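Local coordinates for protein tyrosinase (Aspergillus oryzae, PDB 6JU8) that probably oxidises L-tyrosine and L-dopa to L-dopaquinone with molecular oxygen at a dinuclear copper centre, a step of melanin biosynthesis, at residues A[63-68]-A[72-77]. The protein carries 1 engineered substitution. Sequence-based numbering, arbitrary orientation.
Sequences SYFRLA and GAPWTE
R66 and F65, neighbours on the short helix 64-69, reach across to the loop 72-77 at two different places. In the closely packed, apolar part CE1 and CZ of the buried F65 meet the P74 ring obliquely, CE1 lying 3.9 Å from P74 CD. The ring gets there because CG is anti to the backbone N (chi1 -178°); P74, which follows a cis peptide bond, comes from the opposite direction, and Y368 touches both residues. Nearer the turn, A68 O and G72 N are 4.1 Å apart, and a water spans them: A68 O, at 2.7 Å, and A73 O are both within hydrogen-bonding distance of it, its two protons having more acceptors in reach than these, and G72 N donates to it weakly. This turn from helix to loop belongs to the central domain of tyrosinase and carries the copper ligand H71 just before G72, which lies about 8 Å from a bound copper ion. On the loop side, where T76 and E77 are partly exposed, the contact is polar and looser. The buried R66 bends at chi2 and chi3 and brings NH2 to E77, where it makes a salt bridge to OE2 (2.8 Å, a weak hydrogen bond at 129°) and a bond to E77 O (3.0 Å) from above the carbonyl plane. Guanidinium and carboxylate are turned 63° apart, with OE2 at the guanidinium edge. NH1 of R66 is bonded to L58 O, and E77 OE1 to G80 N.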
# COMPACT_ATOMS: atom_id res chain seq x y z
N SER A 63 17.67 -16.31 -11.88
CA SER A 63 16.78 -15.84 -10.81
C SER A 63 16.25 -14.46 -11.15
O SER A 63 16.88 -13.70 -11.91
CB SER A 63 17.50 -15.78 -9.47
OG SER A 63 18.59 -14.86 -9.51
N TYR A 64 15.11 -14.09 -10.56
CA TYR A 64 14.60 -12.74 -10.81
C TYR A 64 15.60 -11.66 -10.43
O TYR A 64 15.84 -10.70 -11.18
CB TYR A 64 13.29 -12.55 -10.02
CG TYR A 64 12.61 -11.23 -10.35
CD1 TYR A 64 11.69 -11.13 -11.39
CD2 TYR A 64 12.90 -10.09 -9.60
CE1 TYR A 64 11.06 -9.93 -11.68
CE2 TYR A 64 12.29 -8.87 -9.88
CZ TYR A 64 11.39 -8.81 -10.93
OH TYR A 64 10.78 -7.60 -11.20
N PHE A 65 16.22 -11.82 -9.26
CA PHE A 65 17.17 -10.82 -8.80
C PHE A 65 18.28 -10.64 -9.85
O PHE A 65 18.66 -9.53 -10.21
CB PHE A 65 17.80 -11.20 -7.45
CG PHE A 65 18.76 -10.14 -6.95
CD1 PHE A 65 20.06 -10.06 -7.44
CD2 PHE A 65 18.34 -9.22 -5.99
CE1 PHE A 65 20.94 -9.07 -7.01
CE2 PHE A 65 19.20 -8.23 -5.56
CZ PHE A 65 20.49 -8.17 -6.04
N ARG A 66 18.84 -11.75 -10.34
CA ARG A 66 19.96 -11.62 -11.28
C ARG A 66 19.51 -11.10 -12.63
O ARG A 66 20.27 -10.38 -13.29
CB ARG A 66 20.68 -12.95 -11.41
CG ARG A 66 21.39 -13.42 -10.15
CD ARG A 66 22.63 -12.60 -9.81
NE ARG A 66 23.59 -12.49 -10.91
CZ ARG A 66 24.41 -13.46 -11.29
NH1 ARG A 66 24.40 -14.65 -10.69
NH2 ARG A 66 25.24 -13.27 -12.32
N LEU A 67 18.32 -11.45 -13.10
CA LEU A 67 17.81 -10.88 -14.35
C LEU A 67 17.56 -9.38 -14.23
O LEU A 67 17.98 -8.62 -15.11
CB LEU A 67 16.51 -11.60 -14.74
CG LEU A 67 16.71 -13.06 -15.13
CD1 LEU A 67 15.36 -13.75 -15.25
CD2 LEU A 67 17.47 -13.14 -16.46
N ALA A 68 16.93 -8.95 -13.14
CA ALA A 68 16.79 -7.52 -12.87
C ALA A 68 18.16 -6.85 -12.71
O ALA A 68 18.35 -5.69 -13.09
CB ALA A 68 15.97 -7.32 -11.61
N GLY A 72 21.01 -2.70 -13.95
CA GLY A 72 21.62 -1.70 -13.10
C GLY A 72 22.37 -2.30 -11.93
O GLY A 72 23.22 -3.17 -12.09
N ALA A 73 22.08 -1.77 -10.74
CA ALA A 73 22.72 -2.25 -9.52
C ALA A 73 22.34 -3.70 -9.29
O ALA A 73 21.21 -4.09 -9.62
CB ALA A 73 22.31 -1.38 -8.33
N PRO A 74 23.19 -4.54 -8.70
CA PRO A 74 24.46 -4.17 -8.06
C PRO A 74 25.68 -4.10 -8.96
O PRO A 74 26.82 -4.05 -8.47
CB PRO A 74 24.65 -5.31 -7.03
CG PRO A 74 24.00 -6.49 -7.69
CD PRO A 74 22.79 -5.94 -8.40
N TRP A 75 25.48 -4.11 -10.27
CA TRP A 75 26.53 -3.86 -11.25
C TRP A 75 27.53 -5.01 -11.33
O TRP A 75 28.74 -4.78 -11.38
CB TRP A 75 27.23 -2.53 -10.94
CG TRP A 75 26.28 -1.37 -10.78
CD1 TRP A 75 25.38 -0.89 -11.70
CD2 TRP A 75 26.17 -0.54 -9.63
NE1 TRP A 75 24.71 0.19 -11.17
CE2 TRP A 75 25.18 0.42 -9.89
CE3 TRP A 75 26.82 -0.53 -8.39
CZ2 TRP A 75 24.80 1.41 -8.97
CZ3 TRP A 75 26.45 0.43 -7.48
CH2 TRP A 75 25.46 1.39 -7.77
N THR A 76 27.02 -6.24 -11.40
CA THR A 76 27.87 -7.42 -11.45
C THR A 76 27.86 -8.05 -12.85
O THR A 76 27.11 -7.67 -13.72
CB THR A 76 27.43 -8.51 -10.46
OG1 THR A 76 26.19 -9.08 -10.91
CG2 THR A 76 27.19 -7.96 -9.06
N GLU A 77 28.68 -9.09 -12.99
CA GLU A 77 28.69 -9.94 -14.17
C GLU A 77 27.34 -10.61 -14.38
O GLU A 77 26.57 -10.83 -13.44
CB GLU A 77 29.79 -11.01 -14.08
CG GLU A 77 29.46 -12.17 -13.18
CD GLU A 77 28.69 -13.30 -13.84
OE1 GLU A 77 28.80 -13.65 -15.03
OE2 GLU A 77 27.88 -13.88 -13.10
O HOH W 1 19.36 -3.52 -11.74